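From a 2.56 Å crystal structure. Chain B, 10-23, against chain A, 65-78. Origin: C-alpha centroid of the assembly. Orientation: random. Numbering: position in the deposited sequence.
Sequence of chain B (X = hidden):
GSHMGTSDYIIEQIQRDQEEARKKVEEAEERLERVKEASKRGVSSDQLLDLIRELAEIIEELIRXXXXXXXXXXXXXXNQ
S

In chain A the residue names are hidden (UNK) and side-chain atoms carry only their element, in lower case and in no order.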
ATOM      1  N   ILE B  10       9.465  18.158 -13.096  1.00 35.43           N
ATOM      2  CA  ILE B  10       9.056  17.474 -11.873  1.00 38.84           C
ATOM      3  C   ILE B  10       7.634  16.936 -12.027  1.00 36.75           C
ATOM      4  O   ILE B  10       7.354  15.780 -11.708  1.00 33.77           O
ATOM      5  CB  ILE B  10       9.098  18.420 -10.651  1.00 38.20           C
ATOM      6  CG1 ILE B  10      10.516  18.940 -10.412  1.00 36.65           C
ATOM      7  CG2 ILE B  10       8.514  17.739  -9.411  1.00 33.23           C
ATOM      8  CD1 ILE B  10      10.574  20.080  -9.422  1.00 41.43           C
ATOM      9  N   ILE B  11       6.736  17.789 -12.512  1.00 32.57           N
ATOM     10  CA  ILE B  11       5.346  17.402 -12.723  1.00 40.94           C
ATOM     11  C   ILE B  11       5.279  16.200 -13.657  1.00 33.78           C
ATOM     12  O   ILE B  11       4.467  15.300 -13.460  1.00 28.73           O
ATOM     13  CB  ILE B  11       4.507  18.576 -13.273  1.00 32.61           C
ATOM     14  CG1 ILE B  11       4.235  19.575 -12.147  1.00 40.14           C
ATOM     15  CG2 ILE B  11       3.183  18.089 -13.855  1.00 30.38           C
ATOM     16  CD1 ILE B  11       3.753  20.923 -12.619  1.00 58.49           C
ATOM     17  N   GLU B  12       6.150  16.186 -14.662  1.00 32.02           N
ATOM     18  CA  GLU B  12       6.195  15.092 -15.623  1.00 33.64           C
ATOM     19  C   GLU B  12       6.628  13.788 -14.971  1.00 38.62           C
ATOM     20  O   GLU B  12       6.028  12.742 -15.202  1.00 39.43           O
ATOM     21  CB  GLU B  12       7.166  15.445 -16.756  1.00 39.51           C
ATOM     22  CG  GLU B  12       7.280  14.412 -17.872  1.00 52.41           C
ATOM     23  CD  GLU B  12       6.002  14.246 -18.666  1.00 65.47           C
ATOM     24  OE1 GLU B  12       5.164  15.172 -18.657  1.00 58.93           O
ATOM     25  OE2 GLU B  12       5.834  13.182 -19.299  1.00 65.51           O
ATOM     26  N   GLN B  13       7.653  13.858 -14.129  1.00 35.89           N
ATOM     27  CA  GLN B  13       8.134  12.683 -13.418  1.00 38.63           C
ATOM     28  C   GLN B  13       7.085  12.141 -12.442  1.00 37.80           C
ATOM     29  O   GLN B  13       6.928  10.930 -12.301  1.00 34.88           O
ATOM     30  CB  GLN B  13       9.441  13.000 -12.694  1.00 44.65           C
ATOM     31  CG  GLN B  13      10.594  13.308 -13.652  1.00 53.49           C
ATOM     32  CD  GLN B  13      10.819  12.221 -14.691  1.00 63.95           C
ATOM     33  OE1 GLN B  13      10.989  11.047 -14.359  1.00 63.77           O
ATOM     34  NE2 GLN B  13      10.813  12.615 -15.963  1.00 55.29           N
ATOM     35  N   ILE B  14       6.383  13.042 -11.759  1.00 35.39           N
ATOM     36  CA  ILE B  14       5.342  12.648 -10.810  1.00 36.89           C
ATOM     37  C   ILE B  14       4.207  11.909 -11.516  1.00 35.00           C
ATOM     38  O   ILE B  14       3.747  10.868 -11.044  1.00 31.42           O
ATOM     39  CB  ILE B  14       4.772  13.878 -10.051  1.00 33.94           C
ATOM     40  CG1 ILE B  14       5.805  14.413  -9.056  1.00 32.87           C
ATOM     41  CG2 ILE B  14       3.489  13.528  -9.298  1.00 33.88           C
ATOM     42  CD1 ILE B  14       5.515  15.815  -8.568  1.00 38.33           C
ATOM     43  N   GLN B  15       3.752  12.450 -12.640  1.00 33.11           N
ATOM     44  CA  GLN B  15       2.688  11.815 -13.411  1.00 35.97           C
ATOM     45  C   GLN B  15       3.111  10.446 -13.938  1.00 33.41           C
ATOM     46  O   GLN B  15       2.305   9.519 -13.983  1.00 32.36           O
ATOM     47  CB  GLN B  15       2.260  12.728 -14.557  1.00 29.81           C
ATOM     48  CG  GLN B  15       1.580  13.994 -14.068  1.00 38.13           C
ATOM     49  CD  GLN B  15       1.143  14.904 -15.193  1.00 44.24           C
ATOM     50  OE1 GLN B  15       1.850  15.068 -16.186  1.00 42.91           O
ATOM     51  NE2 GLN B  15      -0.030  15.510 -15.040  1.00 51.44           N
ATOM     52  N   ARG B  16       4.374  10.321 -14.333  1.00 35.78           N
ATOM     53  CA  ARG B  16       4.909   9.033 -14.765  1.00 38.07           C
ATOM     54  C   ARG B  16       4.927   8.030 -13.612  1.00 38.22           C
ATOM     55  O   ARG B  16       4.563   6.866 -13.785  1.00 42.75           O
ATOM     56  CB  ARG B  16       6.313   9.195 -15.344  1.00 43.07           C
ATOM     57  CG  ARG B  16       6.326   9.834 -16.719  1.00 45.58           C
ATOM     58  CD  ARG B  16       7.663   9.656 -17.408  1.00 51.05           C
ATOM     59  NE  ARG B  16       7.648  10.221 -18.753  1.00 76.50           N
ATOM     60  CZ  ARG B  16       6.972   9.703 -19.775  1.00 84.13           C
ATOM     61  NH1 ARG B  16       6.248   8.601 -19.608  1.00 73.83           N
ATOM     62  NH2 ARG B  16       7.016  10.288 -20.965  1.00 64.44           N
ATOM     63  N   ASP B  17       5.348   8.487 -12.437  1.00 34.09           N
ATOM     64  CA  ASP B  17       5.403   7.628 -11.260  1.00 39.40           C
ATOM     65  C   ASP B  17       4.008   7.167 -10.850  1.00 39.26           C
ATOM     66  O   ASP B  17       3.828   6.033 -10.409  1.00 37.61           O
ATOM     67  CB  ASP B  17       6.068   8.357 -10.090  1.00 36.90           C
ATOM     68  CG  ASP B  17       7.563   8.516 -10.271  1.00 38.71           C
ATOM     69  OD1 ASP B  17       8.115   7.968 -11.246  1.00 48.51           O
ATOM     70  OD2 ASP B  17       8.191   9.191  -9.429  1.00 51.15           O
ATOM     71  N   GLN B  18       3.024   8.047 -10.993  1.00 38.10           N
ATOM     72  CA  GLN B  18       1.664   7.722 -10.577  1.00 43.27           C
ATOM     73  C   GLN B  18       1.034   6.692 -11.504  1.00 44.19           C
ATOM     74  O   GLN B  18       0.224   5.877 -11.066  1.00 47.94           O
ATOM     75  CB  GLN B  18       0.793   8.981 -10.519  1.00 37.90           C
ATOM     76  CG  GLN B  18       1.055   9.866  -9.304  1.00 46.79           C
ATOM     77  CD  GLN B  18       1.034   9.088  -7.995  1.00 40.97           C
ATOM     78  OE1 GLN B  18      -0.025   8.669  -7.523  1.00 40.50           O
ATOM     79  NE2 GLN B  18       2.208   8.891  -7.405  1.00 37.66           N
ATOM     80  N   GLU B  19       1.408   6.719 -12.779  1.00 44.49           N
ATOM     81  CA  GLU B  19       0.920   5.718 -13.718  1.00 54.17           C
ATOM     82  C   GLU B  19       1.523   4.369 -13.356  1.00 49.16           C
ATOM     83  O   GLU B  19       0.850   3.341 -13.425  1.00 48.04           O
ATOM     84  CB  GLU B  19       1.257   6.089 -15.163  1.00 54.84           C
ATOM     85  CG  GLU B  19       0.612   5.159 -16.185  1.00 66.38           C
ATOM     86  CD  GLU B  19      -0.906   5.196 -16.136  1.00 84.16           C
ATOM     87  OE1 GLU B  19      -1.474   6.301 -16.006  1.00 90.92           O
ATOM     88  OE2 GLU B  19      -1.531   4.116 -16.212  1.00 72.37           O
ATOM     89  N   GLU B  20       2.799   4.375 -12.982  1.00 43.80           N
ATOM     90  CA  GLU B  20       3.446   3.164 -12.505  1.00 49.02           C
ATOM     91  C   GLU B  20       2.730   2.642 -11.267  1.00 48.66           C
ATOM     92  O   GLU B  20       2.594   1.437 -11.089  1.00 49.39           O
ATOM     93  CB  GLU B  20       4.918   3.418 -12.179  1.00 54.44           C
ATOM     94  CG  GLU B  20       5.723   2.143 -11.963  1.00 68.14           C
ATOM     95  CD  GLU B  20       7.203   2.405 -11.751  1.00 94.15           C
ATOM     96  OE1 GLU B  20       7.679   3.502 -12.116  1.00 90.15           O
ATOM     97  OE2 GLU B  20       7.892   1.511 -11.214  1.00100.50           O
ATOM     98  N   ALA B  21       2.245   3.550 -10.427  1.00 43.51           N
ATOM     99  CA  ALA B  21       1.566   3.144  -9.204  1.00 49.83           C
ATOM    100  C   ALA B  21       0.263   2.421  -9.518  1.00 52.45           C
ATOM    101  O   ALA B  21      -0.010   1.364  -8.954  1.00 50.02           O
ATOM    102  CB  ALA B  21       1.297   4.349  -8.313  1.00 38.88           C
ATOM    103  N   ARG B  22      -0.532   2.977 -10.428  1.00 48.81           N
ATOM    104  CA  ARG B  22      -1.835   2.396 -10.736  1.00 49.36           C
ATOM    105  C   ARG B  22      -1.642   1.012 -11.328  1.00 38.81           C
ATOM    106  O   ARG B  22      -2.396   0.088 -11.039  1.00 35.94           O
ATOM    107  CB  ARG B  22      -2.614   3.256 -11.727  1.00 45.97           C
ATOM    108  CG  ARG B  22      -2.964   4.632 -11.215  1.00 60.56           C
ATOM    109  CD  ARG B  22      -3.808   5.377 -12.222  1.00 65.22           C
ATOM    110  NE  ARG B  22      -3.656   6.819 -12.073  1.00 71.89           N
ATOM    111  CZ  ARG B  22      -2.898   7.566 -12.873  1.00 73.33           C
ATOM    112  NH1 ARG B  22      -2.251   7.016 -13.895  1.00 71.20           N
ATOM    113  NH2 ARG B  22      -2.801   8.874 -12.674  1.00 70.73           N
ATOM    114  N   LYS B  23      -0.614   0.885 -12.158  1.00 40.77           N
ATOM    115  CA  LYS B  23      -0.306  -0.379 -12.804  1.00 51.98           C
ATOM    116  C   LYS B  23       0.108  -1.380 -11.729  1.00 49.52           C
ATOM    117  O   LYS B  23      -0.382  -2.507 -11.696  1.00 50.25           O
ATOM    118  CB  LYS B  23       0.807  -0.200 -13.842  1.00 57.41           C
ATOM    119  CG  LYS B  23       1.145  -1.455 -14.636  1.00 69.11           C
ATOM    120  CD  LYS B  23      -0.065  -1.899 -15.460  1.00 76.60           C
ATOM    121  CE  LYS B  23       0.261  -3.021 -16.441  1.00 70.09           C
ATOM    122  NZ  LYS B  23       1.044  -4.126 -15.827  1.00 75.31           N
TER
ATOM    123  N   UNK A  65      -5.212   3.758   0.183  1.00 31.67           N
ATOM    124  CA  UNK A  65      -4.330   4.889   0.423  1.00 33.26           C
ATOM    125  C   UNK A  65      -3.681   5.357  -0.873  1.00 32.60           C
ATOM    126  O   UNK A  65      -3.579   6.556  -1.123  1.00 33.42           O
ATOM    127  c   UNK A  65      -3.055   3.539   3.812  1.00 39.44           C
ATOM    128  c   UNK A  65      -3.242   4.529   1.458  1.00 29.02           C
ATOM    129  c   UNK A  65      -3.866   4.390   2.849  1.00 38.74           C
ATOM    130  c   UNK A  65      -2.130   5.573   1.480  1.00 25.10           C
ATOM    131  N   UNK A  66      -3.245   4.412  -1.698  1.00 30.96           N
ATOM    132  CA  UNK A  66      -2.608   4.754  -2.963  1.00 32.86           C
ATOM    133  C   UNK A  66      -3.611   5.438  -3.882  1.00 31.18           C
ATOM    134  O   UNK A  66      -3.271   6.397  -4.571  1.00 32.22           O
ATOM    135  c   UNK A  66      -1.613   3.814  -5.088  1.00 27.96           C
ATOM    136  c   UNK A  66      -2.007   3.515  -3.648  1.00 28.56           C
ATOM    137  c   UNK A  66      -0.476   1.576  -3.054  1.00 27.20           C
ATOM    138  c   UNK A  66      -0.778   3.040  -2.875  1.00 28.18           C
ATOM    139  N   UNK A  67      -4.843   4.940  -3.899  1.00 31.00           N
ATOM    140  CA  UNK A  67      -5.877   5.535  -4.736  1.00 34.80           C
ATOM    141  C   UNK A  67      -6.271   6.937  -4.286  1.00 36.96           C
ATOM    142  O   UNK A  67      -6.448   7.822  -5.122  1.00 36.36           O
ATOM    143  n   UNK A  67      -7.644   1.200  -6.326  1.00 60.64           N
ATOM    144  c   UNK A  67      -8.390   0.106  -6.406  1.00 54.91           C
ATOM    145  c   UNK A  67      -7.914   2.327  -5.437  1.00 45.04           C
ATOM    146  c   UNK A  67      -7.110   4.631  -4.779  1.00 34.35           C
ATOM    147  c   UNK A  67      -6.920   3.437  -5.690  1.00 35.07           C
ATOM    148  n   UNK A  67      -8.059  -0.855  -7.254  1.00 58.91           N
ATOM    149  n   UNK A  67      -9.462  -0.032  -5.637  1.00 83.67           N
ATOM    150  N   UNK A  68      -6.406   7.146  -2.981  1.00 34.49           N
ATOM    151  CA  UNK A  68      -6.742   8.472  -2.469  1.00 39.31           C
ATOM    152  C   UNK A  68      -5.576   9.431  -2.700  1.00 36.87           C
ATOM    153  O   UNK A  68      -5.780  10.579  -3.086  1.00 41.20           O
ATOM    154  c   UNK A  68      -7.120   8.414  -0.986  1.00 40.74           C
ATOM    155  n   UNK A  68     -10.014   5.033   2.216  1.00 76.65           N
ATOM    156  n   UNK A  68      -9.469   6.864   0.932  1.00 79.12           N
ATOM    157  c   UNK A  68      -8.985   8.227   0.716  1.00 61.87           C
ATOM    158  c   UNK A  68      -9.561   6.277   2.123  1.00 88.51           C
ATOM    159  c   UNK A  68      -8.629   8.482  -0.742  1.00 52.12           C
ATOM    160  n   UNK A  68      -9.196   6.926   3.221  1.00 91.82           N
ATOM    161  N   UNK A  69      -4.357   8.955  -2.467  1.00 34.13           N
ATOM    162  CA  UNK A  69      -3.165   9.772  -2.685  1.00 36.86           C
ATOM    163  C   UNK A  69      -3.058  10.120  -4.165  1.00 36.29           C
ATOM    164  O   UNK A  69      -2.623  11.213  -4.529  1.00 30.13           O
ATOM    165  o   UNK A  69      -1.839   9.018  -0.795  1.00 65.63           O
ATOM    166  c   UNK A  69      -1.907   9.043  -2.210  1.00 35.63           C
ATOM    167  N   UNK A  70      -3.506   9.219  -4.992  1.00 39.35           N
ATOM    168  CA  UNK A  70      -3.539   9.453  -6.411  1.00 39.62           C
ATOM    169  C   UNK A  70      -4.523  10.525  -6.774  1.00 39.26           C
ATOM    170  O   UNK A  70      -4.291  11.297  -7.657  1.00 38.84           O
ATOM    171  n   UNK A  70      -2.356   8.213  -8.958  1.00 65.58           N
ATOM    172  c   UNK A  70      -3.601   8.241  -8.592  1.00 55.36           C
ATOM    173  o   UNK A  70      -4.510   8.311  -9.382  1.00 51.48           O
ATOM    174  c   UNK A  70      -3.860   8.165  -7.134  1.00 45.55           C
ATOM    175  N   UNK A  71      -5.619  10.578  -6.055  1.00 37.55           N
ATOM    176  CA  UNK A  71      -6.599  11.642  -6.239  1.00 38.72           C
ATOM    177  C   UNK A  71      -6.017  12.981  -5.799  1.00 36.64           C
ATOM    178  O   UNK A  71      -6.228  13.998  -6.454  1.00 37.56           O
ATOM    179  o   UNK A  71      -8.779   9.201  -8.050  1.00 80.15           O
ATOM    180  c   UNK A  71      -9.054  10.194  -7.345  1.00 64.06           C
ATOM    181  c   UNK A  71      -8.695  10.160  -5.876  1.00 51.92           C
ATOM    182  c   UNK A  71      -7.876  11.364  -5.434  1.00 49.21           C
ATOM    183  o   UNK A  71      -9.620  11.212  -7.795  1.00 69.56           O
ATOM    184  N   UNK A  72      -5.258  12.970  -4.705  1.00 34.81           N
ATOM    185  CA  UNK A  72      -4.663  14.195  -4.174  1.00 36.19           C
ATOM    186  C   UNK A  72      -3.640  14.803  -5.123  1.00 32.58           C
ATOM    187  O   UNK A  72      -3.616  16.017  -5.317  1.00 34.68           O
ATOM    188  c   UNK A  72      -4.018  13.924  -2.824  1.00 35.24           C
ATOM    189  N   UNK A  73      -2.793  13.964  -5.708  1.00 31.49           N
ATOM    190  CA  UNK A  73      -1.782  14.447  -6.638  1.00 34.12           C
ATOM    191  C   UNK A  73      -2.477  14.986  -7.886  1.00 35.47           C
ATOM    192  O   UNK A  73      -2.051  15.998  -8.438  1.00 38.30           O
ATOM    193  c   UNK A  73       0.080  13.746  -8.217  1.00 26.66           C
ATOM    194  c   UNK A  73       0.172  13.098  -5.816  1.00 33.68           C
ATOM    195  c   UNK A  73       0.770  11.715  -5.792  1.00 32.80           C
ATOM    196  c   UNK A  73      -0.757  13.350  -7.002  1.00 34.31           C
ATOM    197  N   UNK A  74      -3.547  14.320  -8.323  1.00 31.75           N
ATOM    198  CA  UNK A  74      -4.312  14.812  -9.466  1.00 37.37           C
ATOM    199  C   UNK A  74      -4.826  16.229  -9.211  1.00 41.93           C
ATOM    200  O   UNK A  74      -4.719  17.101 -10.073  1.00 36.63           O
ATOM    201  c   UNK A  74      -5.510  13.903  -9.780  1.00 43.06           C
ATOM    202  c   UNK A  74      -7.346  11.413  -9.948  1.00 59.89           C
ATOM    203  n   UNK A  74      -8.583  10.776 -10.497  1.00 75.73           N
ATOM    204  c   UNK A  74      -5.177  12.627 -10.543  1.00 55.89           C
ATOM    205  c   UNK A  74      -6.438  11.927 -11.061  1.00 52.52           C
ATOM    206  N   UNK A  75      -5.371  16.457  -8.020  1.00 38.33           N
ATOM    207  CA  UNK A  75      -5.955  17.749  -7.676  1.00 42.93           C
ATOM    208  C   UNK A  75      -4.894  18.847  -7.537  1.00 42.61           C
ATOM    209  O   UNK A  75      -5.121  19.992  -7.924  1.00 50.11           O
ATOM    210  o   UNK A  75      -8.907  20.538  -6.837  1.00 70.50           O
ATOM    211  c   UNK A  75      -6.766  17.627  -6.382  1.00 40.56           C
ATOM    212  o   UNK A  75      -9.203  18.446  -7.423  1.00 52.74           O
ATOM    213  c   UNK A  75      -7.417  18.925  -5.919  1.00 41.45           C
ATOM    214  c   UNK A  75      -8.593  19.330  -6.788  1.00 50.83           C
ATOM    215  N   UNK A  76      -3.735  18.490  -6.992  1.00 34.41           N
ATOM    216  CA  UNK A  76      -2.663  19.457  -6.765  1.00 36.05           C
ATOM    217  C   UNK A  76      -2.018  19.919  -8.073  1.00 37.06           C
ATOM    218  O   UNK A  76      -1.712  21.098  -8.239  1.00 40.05           O
ATOM    219  c   UNK A  76      -1.918  20.060  -3.673  1.00 44.12           C
ATOM    220  c   UNK A  76      -1.099  17.701  -3.679  1.00 40.55           C
ATOM    221  c   UNK A  76      -1.991  18.716  -4.375  1.00 40.97           C
ATOM    222  c   UNK A  76      -1.601  18.847  -5.849  1.00 41.79           C
ATOM    223  N   UNK A  77      -1.813  18.983  -8.996  1.00 40.22           N
ATOM    224  CA  UNK A  77      -1.174  19.271 -10.279  1.00 41.97           C
ATOM    225  C   UNK A  77      -2.074  20.168 -11.132  1.00 46.60           C
ATOM    226  O   UNK A  77      -1.595  20.933 -11.968  1.00 56.26           O
ATOM    227  c   UNK A  77      -0.504  18.247 -12.512  1.00 39.07           C
ATOM    228  c   UNK A  77       0.344  17.265 -10.347  1.00 38.82           C
ATOM    229  c   UNK A  77      -0.828  17.967 -11.038  1.00 43.63           C
ATOM    230  c   UNK A  77       0.672  15.896 -10.910  1.00 39.76           C
ATOM    231  N   UNK A  78      -3.378  20.090 -10.891  1.00 49.83           N
ATOM    232  CA  UNK A  78      -4.356  20.867 -11.643  1.00 57.98           C
ATOM    233  C   UNK A  78      -4.367  22.347 -11.295  1.00 62.52           C
ATOM    234  O   UNK A  78      -4.602  23.189 -12.159  1.00 76.06           O
ATOM    235  c   UNK A  78      -8.649  19.766 -12.354  1.00 80.14           C
ATOM    236  n   UNK A  78      -8.809  19.747 -13.820  1.00 94.60           N
ATOM    237  c   UNK A  78      -7.635  18.736 -11.867  1.00 80.16           C
ATOM    238  c   UNK A  78      -6.180  19.110 -12.182  1.00 64.86           C
ATOM    239  c   UNK A  78      -5.761  20.321 -11.379  1.00 54.80           C
TER
HETATM  240  O   HOH W   1      -0.698   6.881  -5.166  1.00 34.53           O

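Position 65 carries four carbons, forked at the first with one arm two carbons long, and stays out of reach of this stretch of chain B: isoleucine, I65(A).

Position 66 repeats that forked pattern but sets its first carbon toward the other helix, where a short arm approaches CB of A21(B). It is isoleucine; I66(A) CG2 meets A21(B) CB at 4.4 Å, a loose apolar contact.

Position 67 has three carbons, a nitrogen, then a carbon holding two more nitrogens, a guanidinium. This arginine, R67(A), makes no contact with this stretch of chain B. Position 68 shows the same atoms, exposed and still more distant: R68(A).

At position 69 one carbon bears one oxygen, which makes it serine. S69(A) OG donates to I65(A) O at 3.0 Å, so the hydroxyl turns back on its own helix.

Position 70 is the polar heart of the contact. Two carbons, the second carrying one oxygen and one nitrogen, form a short amide pointed at Q18(B) and R22(B). The elements settle it as asparagine, and the partners fit: N70(A) ND2 donates to Q18(B) OE1 at 2.8 Å, while R22(B) NE donates to N70(A) OD1 at 3.2 Å. The oxygen lies at the guanidinium edge, near its plane, so both ends of the amide are used.

Position 71 holds three carbons, the third with two oxygens, its first bond directed away from chain B: glutamate, E71(A). Position 72 is a lone carbon out of reach, alanine A72(A).

Position 73 again forks at the first carbon, with a two-carbon arm, and faces I14(B) and Q18(B). As isoleucine it places I73(A) CG2 3.6 Å from I14(B) CG2 and I73(A) CD1 3.4 Å from Q18(B) CD, lining the amide with hydrocarbon.

Position 74, four carbons in a row ending in nitrogen, is lysine; K74(A) NZ forms a salt bridge with E71(A) OE2 at 2.9 Å. Position 75, three carbons and two terminal oxygens, is glutamate E75(A), out of reach of this stretch of chain B. Position 76 forks at the second of four carbons: leucine L76(A), buried but out of reach here.

Position 77 has four carbons, forked at the first, one arm two carbons long, and covers I11(B), I14(B) and Q15(B). It is isoleucine, with I77(A) CG2 3.9 Å from I11(B) CG2 and I77(A) CD1 4.0 Å from I14(B) CG2. Position 78, four carbons and a nitrogen, is an exposed lysine, K78(A).

The rule is a near-antiparallel helix pair, at 153°, whose contacts recur every three or four residues: 66, 70, 73, 77 against 21, 18, 14, 11. Isoleucines supply most of the apolar packing, and polar side chains nearly as much of the covered surface as the isoleucines; one asparagine answers a glutamine and an arginine. A water reinforces the polar site, donating to I66(A) O at 2.7 Å and to Q18(B) OE1 at 3.0 Å.

Chain A, residues 65-78: IIRRSNEAIKELIK
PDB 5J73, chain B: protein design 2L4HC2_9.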